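Local coordinates for protein peptidoglycan DD-endopeptidase ShyB (Vibrio cholerae, PDB 2GU1) that cleaves the peptide cross-links between peptidoglycan strands as a zinc-dependent endopeptidase, probably making room for new glycans as the cell wall expands, at residues A[233-238]-A[324-329]; A[275-280]-A[313-318]. All blocks are in the same frame, centred on the assembly; numbering follows the deposited sequence.

Interaction 1 (A[233-238]-A[324-329]); sequences NGTDFA and DAMKAD. With ZN (zinc ion), chain B.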
# COMPACT_ATOMS: atom_id res chain seq x y z
N ASN A 233 2.19 12.47 -6.73
CA ASN A 233 2.51 11.05 -6.72
C ASN A 233 1.63 10.14 -7.57
O ASN A 233 1.52 8.94 -7.29
CB ASN A 233 2.52 10.57 -5.26
CG ASN A 233 3.71 11.11 -4.49
OD1 ASN A 233 3.60 11.47 -3.31
ND2 ASN A 233 4.86 11.16 -5.14
N GLY A 234 1.01 10.69 -8.60
CA GLY A 234 0.16 9.88 -9.45
C GLY A 234 0.02 10.47 -10.84
O GLY A 234 0.68 11.45 -11.17
N THR A 235 -0.83 9.86 -11.66
CA THR A 235 -1.05 10.34 -13.02
C THR A 235 -2.51 10.76 -13.16
O THR A 235 -3.41 10.03 -12.73
CB THR A 235 -0.74 9.22 -14.05
OG1 THR A 235 0.59 8.74 -13.86
CG2 THR A 235 -0.88 9.74 -15.45
N ASP A 236 -2.75 11.93 -13.74
CA ASP A 236 -4.12 12.42 -13.92
C ASP A 236 -4.62 12.17 -15.34
O ASP A 236 -3.97 12.59 -16.30
CB ASP A 236 -4.20 13.91 -13.61
CG ASP A 236 -3.90 14.21 -12.16
OD1 ASP A 236 -3.82 13.24 -11.37
OD2 ASP A 236 -3.76 15.40 -11.82
N PHE A 237 -5.76 11.49 -15.45
CA PHE A 237 -6.38 11.20 -16.75
C PHE A 237 -7.61 12.09 -16.94
O PHE A 237 -8.35 12.35 -15.98
CB PHE A 237 -6.79 9.72 -16.83
CG PHE A 237 -5.62 8.77 -16.89
CD1 PHE A 237 -4.79 8.73 -18.01
CD2 PHE A 237 -5.33 7.94 -15.81
CE1 PHE A 237 -3.69 7.88 -18.06
CE2 PHE A 237 -4.23 7.09 -15.84
CZ PHE A 237 -3.40 7.05 -16.97
N ALA A 238 -7.82 12.55 -18.17
CA ALA A 238 -8.92 13.44 -18.49
C ALA A 238 -10.25 12.71 -18.62
O ALA A 238 -10.76 12.50 -19.72
CB ALA A 238 -8.62 14.19 -19.79
N ASP A 324 6.09 6.29 -10.99
CA ASP A 324 5.41 6.78 -12.19
C ASP A 324 4.66 5.61 -12.83
O ASP A 324 5.28 4.65 -13.29
CB ASP A 324 6.44 7.33 -13.18
CG ASP A 324 5.81 8.15 -14.29
OD1 ASP A 324 4.68 7.81 -14.71
OD2 ASP A 324 6.45 9.12 -14.74
N ALA A 325 3.33 5.69 -12.86
CA ALA A 325 2.50 4.64 -13.43
C ALA A 325 2.78 4.42 -14.92
O ALA A 325 2.53 3.34 -15.45
CB ALA A 325 1.03 4.96 -13.23
N MET A 326 3.29 5.44 -15.59
CA MET A 326 3.58 5.33 -17.01
C MET A 326 5.01 4.90 -17.34
O MET A 326 5.39 4.88 -18.51
CB MET A 326 3.28 6.67 -17.70
CG MET A 326 1.87 7.18 -17.49
SD MET A 326 0.60 6.11 -18.22
CE MET A 326 0.15 5.08 -16.82
N LYS A 327 5.80 4.54 -16.33
CA LYS A 327 7.19 4.14 -16.57
C LYS A 327 7.39 2.82 -17.32
O LYS A 327 6.62 1.88 -17.18
CB LYS A 327 7.98 4.12 -15.26
CG LYS A 327 7.75 2.92 -14.37
CD LYS A 327 8.68 2.99 -13.17
CE LYS A 327 8.60 1.74 -12.32
NZ LYS A 327 9.63 1.75 -11.25
N ALA A 328 8.47 2.77 -18.10
CA ALA A 328 8.82 1.61 -18.92
C ALA A 328 8.85 0.26 -18.21
O ALA A 328 8.00 -0.60 -18.47
CB ALA A 328 10.16 1.86 -19.61
N ASP A 329 9.82 0.07 -17.32
CA ASP A 329 9.95 -1.20 -16.61
C ASP A 329 8.93 -1.39 -15.50
O ASP A 329 8.97 -0.72 -14.47
CB ASP A 329 11.35 -1.36 -16.02
CG ASP A 329 11.58 -0.45 -14.83
OD1 ASP A 329 11.54 0.79 -15.00
OD2 ASP A 329 11.80 -0.97 -13.72
ZN ZN B . -3.24 13.94 -9.55
O HOH W 1 2.04 7.81 -11.64
O HOH W 2 2.74 9.80 -15.22
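Thr235 turns its hydroxyl toward Ala325 and the side chain of Met326, and two waters link it to the turn at 324-327. With chi1 at -56°, OG1 sits anti to the carbonyl carbon, where Thr235 OG1 is 2.8 Å from each water. One water accepts from Ala325 N at 2.8 Å; the other donates to Asp324 OD1, also at 2.8 Å. Direct contact across the segments is looser: Thr235 OG1 lies 3.9 Å from Ala325 CB, and Met326 CE meets Phe237 CZ tip to tip at 4.1 Å, at the ring edge and near its plane. Thr235 CG2, from the same strand, rests over one face of that ring, toward its rim.

Behind the waters, Asp324 OD1 also accepts from Met326 N (2.9 Å), making an Asx turn inside a type I turn that Lys327 N closes onto Asp324 O. OD1 therefore takes both a water and a backbone N-H. Arg203 NH1 hydrogen-bonds to the carbonyl oxygens of both Ala325 and Lys327. Next to Thr235, Asp236, which does not touch the turn, binds zinc through OD1 at 2.0 Å, alongside His232 and His313: this is the His-Asp-His metal site of an M23 peptidase.

Interaction 2 (A[275-280]-A[313-318]); sequences KTRYLH and HFEVLV. With ZN (zinc ion), chain B.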
# COMPACT_ATOMS: atom_id res chain seq x y z
N LYS A 275 0.43 -2.15 -5.39
CA LYS A 275 -0.89 -1.67 -5.00
C LYS A 275 -1.17 -0.52 -5.97
O LYS A 275 -0.25 0.08 -6.52
CB LYS A 275 -0.91 -1.09 -3.58
CG LYS A 275 -0.60 -2.05 -2.43
CD LYS A 275 -0.73 -1.30 -1.11
CE LYS A 275 -0.44 -2.18 0.11
NZ LYS A 275 1.01 -2.52 0.22
N THR A 276 -2.45 -0.24 -6.19
CA THR A 276 -2.85 0.87 -7.05
C THR A 276 -3.92 1.65 -6.30
O THR A 276 -4.72 1.05 -5.56
CB THR A 276 -3.44 0.39 -8.40
OG1 THR A 276 -4.45 -0.60 -8.16
CG2 THR A 276 -2.35 -0.19 -9.29
N ARG A 277 -3.92 2.97 -6.46
CA ARG A 277 -4.90 3.84 -5.81
C ARG A 277 -5.69 4.60 -6.87
O ARG A 277 -5.13 4.98 -7.91
CB ARG A 277 -4.20 4.87 -4.93
CG ARG A 277 -3.43 4.31 -3.77
CD ARG A 277 -2.77 5.47 -3.05
NE ARG A 277 -2.22 5.08 -1.77
CZ ARG A 277 -1.35 5.81 -1.09
NH1 ARG A 277 -0.93 6.97 -1.60
NH2 ARG A 277 -0.91 5.40 0.09
N TYR A 278 -6.96 4.85 -6.57
CA TYR A 278 -7.85 5.56 -7.49
C TYR A 278 -8.58 6.64 -6.66
O TYR A 278 -9.37 6.32 -5.78
CB TYR A 278 -8.87 4.57 -8.08
CG TYR A 278 -8.24 3.30 -8.65
CD1 TYR A 278 -8.04 3.14 -10.03
CD2 TYR A 278 -7.80 2.28 -7.81
CE1 TYR A 278 -7.41 2.01 -10.54
CE2 TYR A 278 -7.17 1.14 -8.31
CZ TYR A 278 -6.98 1.01 -9.68
OH TYR A 278 -6.29 -0.09 -10.16
N LEU A 279 -8.31 7.91 -6.95
CA LEU A 279 -8.90 9.02 -6.20
C LEU A 279 -9.92 9.89 -6.91
O LEU A 279 -10.05 9.87 -8.14
CB LEU A 279 -7.80 9.93 -5.66
CG LEU A 279 -6.89 9.45 -4.53
CD1 LEU A 279 -6.20 8.15 -4.90
CD2 LEU A 279 -5.86 10.56 -4.23
N HIS A 280 -10.64 10.67 -6.10
CA HIS A 280 -11.66 11.61 -6.57
C HIS A 280 -12.84 10.95 -7.27
O HIS A 280 -13.57 11.60 -8.02
CB HIS A 280 -11.02 12.64 -7.49
CG HIS A 280 -9.82 13.31 -6.89
ND1 HIS A 280 -9.88 14.06 -5.73
CD2 HIS A 280 -8.52 13.35 -7.28
CE1 HIS A 280 -8.68 14.52 -5.43
NE2 HIS A 280 -7.84 14.10 -6.36
N HIS A 313 -7.16 10.50 -10.54
CA HIS A 313 -5.78 10.58 -10.09
C HIS A 313 -5.45 9.11 -9.82
O HIS A 313 -6.03 8.50 -8.92
CB HIS A 313 -5.68 11.39 -8.80
CG HIS A 313 -4.33 11.33 -8.15
ND1 HIS A 313 -3.37 12.30 -8.34
CD2 HIS A 313 -3.78 10.40 -7.33
CE1 HIS A 313 -2.28 11.97 -7.66
NE2 HIS A 313 -2.50 10.82 -7.04
N PHE A 314 -4.54 8.54 -10.62
CA PHE A 314 -4.16 7.13 -10.51
C PHE A 314 -2.75 6.97 -9.94
O PHE A 314 -1.83 7.71 -10.30
CB PHE A 314 -4.25 6.48 -11.91
CG PHE A 314 -3.80 5.05 -11.96
CD1 PHE A 314 -4.46 4.06 -11.23
CD2 PHE A 314 -2.71 4.68 -12.76
CE1 PHE A 314 -4.04 2.72 -11.30
CE2 PHE A 314 -2.29 3.35 -12.83
CZ PHE A 314 -2.96 2.37 -12.10
N GLU A 315 -2.58 6.01 -9.04
CA GLU A 315 -1.28 5.77 -8.44
C GLU A 315 -0.88 4.30 -8.44
O GLU A 315 -1.74 3.42 -8.32
CB GLU A 315 -1.26 6.28 -6.99
CG GLU A 315 -1.09 7.79 -6.85
CD GLU A 315 -1.06 8.25 -5.40
OE1 GLU A 315 -0.67 7.46 -4.51
OE2 GLU A 315 -1.41 9.42 -5.15
N VAL A 316 0.41 4.05 -8.60
CA VAL A 316 0.94 2.70 -8.54
C VAL A 316 1.97 2.76 -7.42
O VAL A 316 2.83 3.65 -7.41
CB VAL A 316 1.66 2.26 -9.84
CG1 VAL A 316 2.29 0.88 -9.64
CG2 VAL A 316 0.66 2.22 -10.99
N LEU A 317 1.86 1.85 -6.46
CA LEU A 317 2.80 1.82 -5.35
C LEU A 317 3.62 0.55 -5.38
O LEU A 317 3.08 -0.54 -5.53
CB LEU A 317 2.07 1.89 -4.00
CG LEU A 317 1.11 3.04 -3.71
CD1 LEU A 317 0.77 3.01 -2.21
CD2 LEU A 317 1.73 4.37 -4.07
N VAL A 318 4.94 0.70 -5.26
CA VAL A 318 5.86 -0.43 -5.23
C VAL A 318 6.38 -0.46 -3.79
O VAL A 318 7.08 0.46 -3.38
CB VAL A 318 7.06 -0.23 -6.17
CG1 VAL A 318 8.03 -1.40 -6.04
CG2 VAL A 318 6.58 -0.07 -7.61
ZN ZN B . -3.24 13.94 -9.55
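Strands 275-279 and 313-318 run antiparallel, their axes 4.5 Å apart at closest approach, with Lys275-Leu317 and Arg277-Glu315 as hydrogen-bonded pairs. Leu317 N to Lys275 O is short and nearly straight, 2.8 Å and 176°.

Arg277 and Glu315 share the face that carries His313. Arg277 NH1 forms a salt bridge with Glu315 OE1 at 3.0 Å, meeting the carboxylate on its syn side, although the two flat groups are turned 52° apart. Leu317 CD1 lies over one face of the guanidinium, toward its rim. Glu315 OE2 uses its anti lone pair to accept from His313 NE2 at 2.6 Å, nearly in the ring plane. Glu315 thus links arginine to histidine, and its bond would help fix the imidazole's rotation while His313 ND1 binds zinc at 2.0 Å. Leu279 CD2 touches His313 CD2 at 3.7 Å, the two side chains lying side by side.

On the opposite face Tyr278 and Phe314 point the same way, Tyr278 CE1 to Phe314 CE1 at 3.5 Å, with ring planes inclined by 47°. Thr276 CB packs against Phe314 CE1, and Thr276 OG1 hydrogen-bonds Tyr278 OH at 2.8 Å as well as His270.

Strand 265-269 pairs with the other edge of 275-279, while 312-318 continues the sheet to 235-237 and 321-323; beyond the sheet, Arg277 NH1 reaches His42 O in the LysM-like domain.

Overall arrangement
Both interactions are largely buried, interaction 2 nearer the middle of the chain, while in interaction 1 Asp324 and Met326 are partly exposed. Interaction 1 packs against strand 312-318, which carries half of interaction 2: Thr235 N probably hydrogen-bonds Phe314 O, and Ala325 CB packs on Val316 CG2. Interaction 2 is continuous sheet, with regular backbone bonding and a charged pair on one face. Interaction 1 instead joins a strand to a loop through water and sparse apolar touches, burying 139 Å² against 600 Å². Interaction 1 supplies Asp236 and interaction 2 His313 to the same catalytic zinc, though Asp236 does not touch the turn at 324-327.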